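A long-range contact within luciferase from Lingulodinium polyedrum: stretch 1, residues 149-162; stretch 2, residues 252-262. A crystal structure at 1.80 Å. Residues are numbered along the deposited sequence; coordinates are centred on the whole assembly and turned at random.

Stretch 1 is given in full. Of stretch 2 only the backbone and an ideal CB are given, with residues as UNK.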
# COMPACT_ATOMS: atom_id res chain seq x y z
N LEU A 149 -15.61 2.06 11.64
CA LEU A 149 -14.98 0.92 10.97
C LEU A 149 -15.80 -0.32 11.28
O LEU A 149 -16.09 -0.60 12.44
CB LEU A 149 -13.54 0.72 11.47
CG LEU A 149 -12.78 -0.43 10.80
CD1 LEU A 149 -12.47 -0.08 9.36
CD2 LEU A 149 -11.48 -0.71 11.57
N PRO A 150 -16.20 -1.08 10.25
CA PRO A 150 -16.97 -2.29 10.54
C PRO A 150 -16.13 -3.29 11.29
O PRO A 150 -14.90 -3.30 11.17
CB PRO A 150 -17.36 -2.79 9.15
CG PRO A 150 -16.24 -2.26 8.26
CD PRO A 150 -16.06 -0.87 8.80
N GLU A 151 -16.78 -4.13 12.10
CA GLU A 151 -16.08 -5.15 12.86
C GLU A 151 -15.82 -6.32 11.94
O GLU A 151 -16.50 -6.46 10.91
CB GLU A 151 -16.92 -5.58 14.07
CG GLU A 151 -17.10 -4.43 15.05
CD GLU A 151 -17.92 -4.79 16.27
OE1 GLU A 151 -18.63 -5.81 16.24
OE2 GLU A 151 -17.87 -4.03 17.26
N PRO A 152 -14.84 -7.16 12.27
CA PRO A 152 -14.55 -8.30 11.40
C PRO A 152 -15.44 -9.51 11.68
O PRO A 152 -16.18 -9.53 12.66
CB PRO A 152 -13.08 -8.58 11.71
CG PRO A 152 -13.02 -8.31 13.20
CD PRO A 152 -13.86 -7.05 13.37
N GLY A 153 -15.38 -10.51 10.81
CA GLY A 153 -16.17 -11.71 10.99
C GLY A 153 -16.58 -12.29 9.66
O GLY A 153 -16.56 -13.49 9.47
N TYR A 154 -16.94 -11.42 8.72
CA TYR A 154 -17.35 -11.87 7.40
C TYR A 154 -16.17 -12.51 6.67
O TYR A 154 -15.05 -12.02 6.74
CB TYR A 154 -17.85 -10.69 6.56
CG TYR A 154 -18.36 -11.13 5.22
CD1 TYR A 154 -19.56 -11.80 5.10
CD2 TYR A 154 -17.60 -10.94 4.07
CE1 TYR A 154 -20.00 -12.28 3.87
CE2 TYR A 154 -18.03 -11.41 2.83
CZ TYR A 154 -19.23 -12.09 2.74
OH TYR A 154 -19.64 -12.59 1.54
N VAL A 155 -16.42 -13.62 5.99
CA VAL A 155 -15.36 -14.28 5.25
C VAL A 155 -15.76 -14.34 3.79
O VAL A 155 -16.70 -15.05 3.42
CB VAL A 155 -15.12 -15.73 5.77
CG1 VAL A 155 -13.93 -16.34 5.02
CG2 VAL A 155 -14.89 -15.72 7.29
N PRO A 156 -15.08 -13.57 2.92
CA PRO A 156 -15.44 -13.60 1.50
C PRO A 156 -15.49 -15.02 1.00
O PRO A 156 -14.65 -15.85 1.36
CB PRO A 156 -14.33 -12.77 0.86
CG PRO A 156 -14.12 -11.68 1.92
CD PRO A 156 -14.04 -12.55 3.18
N LYS A 157 -16.48 -15.31 0.16
CA LYS A 157 -16.64 -16.66 -0.35
C LYS A 157 -16.02 -16.94 -1.71
O LYS A 157 -15.62 -18.08 -2.00
CB LYS A 157 -18.14 -17.02 -0.42
CG LYS A 157 -18.94 -16.79 0.85
CD LYS A 157 -18.35 -17.51 2.04
CE LYS A 157 -19.20 -17.32 3.30
NZ LYS A 157 -19.54 -15.88 3.56
N THR A 158 -15.94 -15.92 -2.56
CA THR A 158 -15.39 -16.15 -3.88
C THR A 158 -13.97 -15.65 -4.15
O THR A 158 -13.51 -15.75 -5.29
CB THR A 158 -16.32 -15.56 -4.97
OG1 THR A 158 -16.33 -14.13 -4.87
CG2 THR A 158 -17.76 -16.07 -4.77
N ASN A 159 -13.28 -15.12 -3.14
CA ASN A 159 -11.92 -14.59 -3.31
C ASN A 159 -11.79 -13.74 -4.57
O ASN A 159 -10.92 -13.97 -5.42
CB ASN A 159 -10.93 -15.76 -3.37
CG ASN A 159 -11.01 -16.63 -2.16
OD1 ASN A 159 -11.10 -16.14 -1.03
ND2 ASN A 159 -10.96 -17.93 -2.37
N PRO A 160 -12.63 -12.71 -4.70
CA PRO A 160 -12.64 -11.82 -5.85
C PRO A 160 -11.41 -10.95 -6.09
O PRO A 160 -11.20 -10.47 -7.19
CB PRO A 160 -13.91 -10.99 -5.63
CG PRO A 160 -13.94 -10.87 -4.14
CD PRO A 160 -13.62 -12.27 -3.69
N LEU A 161 -10.60 -10.74 -5.05
CA LEU A 161 -9.39 -9.92 -5.16
C LEU A 161 -8.20 -10.71 -5.72
O LEU A 161 -7.22 -10.12 -6.20
CB LEU A 161 -9.01 -9.38 -3.79
CG LEU A 161 -10.17 -8.76 -2.98
CD1 LEU A 161 -9.65 -8.27 -1.63
CD2 LEU A 161 -10.78 -7.62 -3.78
N HIS A 162 -8.29 -12.04 -5.65
CA HIS A 162 -7.22 -12.92 -6.11
C HIS A 162 -6.89 -12.69 -7.59
O HIS A 162 -7.75 -12.81 -8.45
CB HIS A 162 -7.65 -14.37 -5.90
CG HIS A 162 -6.53 -15.36 -5.93
ND1 HIS A 162 -5.78 -15.66 -4.81
CD2 HIS A 162 -6.07 -16.17 -6.91
CE1 HIS A 162 -4.92 -16.62 -5.10
NE2 HIS A 162 -5.08 -16.95 -6.37
N UNK A 252 -6.85 -3.85 7.43
CA UNK A 252 -7.84 -3.99 6.38
C UNK A 252 -8.91 -4.87 7.01
O UNK A 252 -8.59 -5.84 7.72
CB UNK A 252 -7.26 -4.58 5.09
N UNK A 253 -10.16 -4.53 6.77
CA UNK A 253 -11.27 -5.35 7.24
C UNK A 253 -11.98 -5.78 5.95
O UNK A 253 -12.06 -5.00 5.00
CB UNK A 253 -12.19 -4.60 8.20
N UNK A 254 -12.47 -7.00 5.91
CA UNK A 254 -13.17 -7.53 4.73
C UNK A 254 -14.59 -7.88 5.23
O UNK A 254 -14.93 -9.04 5.43
CB UNK A 254 -12.45 -8.74 4.13
N UNK A 255 -15.44 -6.86 5.38
CA UNK A 255 -16.82 -7.01 5.87
C UNK A 255 -17.85 -7.41 4.84
O UNK A 255 -18.99 -7.74 5.20
CB UNK A 255 -17.27 -5.69 6.50
N UNK A 256 -17.46 -7.39 3.57
CA UNK A 256 -18.38 -7.66 2.47
C UNK A 256 -17.70 -8.52 1.45
O UNK A 256 -16.49 -8.68 1.49
CB UNK A 256 -18.88 -6.36 1.83
N UNK A 257 -18.47 -9.04 0.49
CA UNK A 257 -17.84 -9.89 -0.50
C UNK A 257 -16.90 -9.16 -1.46
O UNK A 257 -15.85 -9.69 -1.81
CB UNK A 257 -18.93 -10.60 -1.31
N UNK A 258 -17.27 -7.96 -1.87
CA UNK A 258 -16.47 -7.24 -2.85
C UNK A 258 -15.83 -5.94 -2.43
O UNK A 258 -15.39 -5.17 -3.29
CB UNK A 258 -17.35 -6.95 -4.07
N UNK A 259 -15.76 -5.68 -1.14
CA UNK A 259 -15.16 -4.45 -0.67
C UNK A 259 -14.34 -4.61 0.60
O UNK A 259 -14.72 -5.31 1.52
CB UNK A 259 -16.26 -3.41 -0.44
N UNK A 260 -13.19 -3.95 0.64
CA UNK A 260 -12.37 -3.95 1.85
C UNK A 260 -12.43 -2.53 2.39
O UNK A 260 -12.48 -1.56 1.61
CB UNK A 260 -10.93 -4.40 1.58
N UNK A 261 -12.44 -2.40 3.70
CA UNK A 261 -12.46 -1.09 4.35
C UNK A 261 -11.36 -1.09 5.41
O UNK A 261 -11.25 -2.03 6.20
CB UNK A 261 -13.83 -0.79 4.96
N UNK A 262 -10.55 -0.05 5.43
CA UNK A 262 -9.46 -0.03 6.39
C UNK A 262 -8.96 1.36 6.70
O UNK A 262 -9.59 2.36 6.36
CB UNK A 262 -8.30 -0.88 5.87

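Stretch 1 is an irregular, proline-rich segment. It runs alongside a hairpin-like stretch 2, in which positions 253 and 261 are paired through their backbones.

Position 252 is extended, and its CA-to-CB bond points away. Nothing of stretch 1 lies near the ideal CB, so the contact sets no preference. The residue is Trp-252.

Position 253 is also extended, but its CB points toward stretch 1. The ideal CB is 4.2 Å from Pro-150 O and 4.7 Å from Leu-149 CD1. A compact apolar side chain would suit; Val, Ile or Leu are all plausible. The residue is Val-253. Its CG2 packs 3.9 Å from Leu-149 CD2, and its CG1 lies 3.7 Å from Pro-150 O.

At position 254 the CB points sideways, 4.0 Å from Pro-156 CG. An apolar side chain fits beside the proline ring. The residue is Leu-254, with CB 4.1 Å from Pro-156 CG.

Position 255 has phi -83° and psi -10°, compatible with proline among many others. It points away overall, yet its ideal CB is 3.9 Å from Pro-150 CB, which favours a small or apolar group. The residue is Pro-255. Its CB lies 3.9 Å from Pro-150 CG.

Position 256 points away; the nearest atom of stretch 1 to its ideal CB is Tyr-154 CE2, at 5.2 Å. Many polar residues would do. The residue is Glu-256, whose side chain turns to position 259.

Position 257 is the most telling. Its CB points sideways. The ideal CB is 3.5 Å from Tyr-154 OH, and beyond it the backbone N atoms of Lys-157 and Thr-158 and the hydroxyl of Thr-158 offer donors. A carboxylate with reach suits best, which points to Glu; Gln would match only part of the donors, and Asp is too short to serve them all. The residue is Glu-257, and its end comes nearer. Its OE2 accepts from Tyr-154 OH and from Lys-157 N, each at 2.7 Å. Its OE1 accepts from Thr-158 N and Thr-158 OG1, each at 2.6 Å. The carboxylate thus gathers four donors across the contact.

Position 258 points away, yet Pro-160 CG is 5.2 Å from the ideal CB. A long or aromatic side chain could fold back onto the proline. The residue is Tyr-258, whose CD2 lies 3.7 Å from Pro-160 CB. A water joins its OH (2.9 Å) to Thr-158 OG1 (2.6 Å).

Position 259 points away and is unconstrained here. It is Arg-259, whose NH2 forms a salt bridge with Glu-256 OE2 at 2.7 Å.

Position 260 points sideways, with Leu-161 CD1 5.2 Å from its ideal CB. An apolar or long aliphatic chain would suit. The residue is Lys-260, whose CD reaches 3.7 Å from Leu-161 CD1.

Position 261 faces Pro-150 CG and Leu-149 CD1, which favours an apolar side chain such as Ile, Leu or Val. Ile-261 places CG2 3.9 Å from Leu-149 CD1 and CD1 4.1 Å from Pro-150 CG.

Position 262 would point a CB away, so stretch 1 does not dictate it. Gly-262 has its CA 4.2 Å from Leu-149 CD1.

Stretch 2 252-262: WVLPEEYRKIG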
# COMPACT_ATOMS: atom_id res chain seq x y z
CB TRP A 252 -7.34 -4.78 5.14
CG TRP A 252 -6.56 -4.00 4.16
CD1 TRP A 252 -5.26 -4.20 3.83
CD2 TRP A 252 -7.03 -2.94 3.34
NE1 TRP A 252 -4.88 -3.33 2.85
CE2 TRP A 252 -5.95 -2.54 2.52
CE3 TRP A 252 -8.26 -2.28 3.21
CZ2 TRP A 252 -6.06 -1.51 1.58
CZ3 TRP A 252 -8.37 -1.26 2.29
CH2 TRP A 252 -7.28 -0.88 1.48
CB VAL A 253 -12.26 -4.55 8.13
CG1 VAL A 253 -13.39 -5.50 8.64
CG2 VAL A 253 -11.48 -3.92 9.33
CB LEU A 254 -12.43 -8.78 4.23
CG LEU A 254 -11.17 -8.64 3.36
CD1 LEU A 254 -10.22 -7.58 3.89
CD2 LEU A 254 -10.46 -9.99 3.30
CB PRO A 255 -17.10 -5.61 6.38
CG PRO A 255 -16.52 -4.78 5.22
CD PRO A 255 -15.18 -5.46 5.00
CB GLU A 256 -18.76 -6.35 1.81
CG GLU A 256 -19.51 -5.40 2.70
CD GLU A 256 -19.52 -3.99 2.13
OE1 GLU A 256 -19.46 -3.84 0.89
OE2 GLU A 256 -19.60 -3.04 2.92
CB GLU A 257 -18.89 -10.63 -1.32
CG GLU A 257 -18.29 -11.59 -2.33
CD GLU A 257 -17.71 -12.84 -1.69
OE1 GLU A 257 -17.00 -13.57 -2.42
OE2 GLU A 257 -17.96 -13.10 -0.48
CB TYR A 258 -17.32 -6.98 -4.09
CG TYR A 258 -17.86 -8.25 -4.72
CD1 TYR A 258 -19.17 -8.68 -4.47
CD2 TYR A 258 -17.05 -9.06 -5.52
CE1 TYR A 258 -19.66 -9.88 -5.01
CE2 TYR A 258 -17.54 -10.26 -6.07
CZ TYR A 258 -18.85 -10.66 -5.81
OH TYR A 258 -19.33 -11.84 -6.34
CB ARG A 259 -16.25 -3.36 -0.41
CG ARG A 259 -15.64 -2.06 0.09
CD ARG A 259 -16.62 -0.88 0.08
NE ARG A 259 -17.77 -1.13 0.93
CZ ARG A 259 -18.53 -0.16 1.44
NH1 ARG A 259 -18.23 1.11 1.20
NH2 ARG A 259 -19.59 -0.47 2.18
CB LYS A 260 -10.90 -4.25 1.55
CG LYS A 260 -10.60 -5.63 1.02
CD LYS A 260 -9.07 -5.81 1.03
CE LYS A 260 -8.38 -4.76 0.13
NZ LYS A 260 -6.92 -4.98 0.11
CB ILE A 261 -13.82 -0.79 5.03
CG1 ILE A 261 -14.93 -0.80 3.98
CG2 ILE A 261 -13.77 0.58 5.72
CD1 ILE A 261 -16.32 -0.62 4.55
O HOH W 1 -17.05 -13.38 -7.27
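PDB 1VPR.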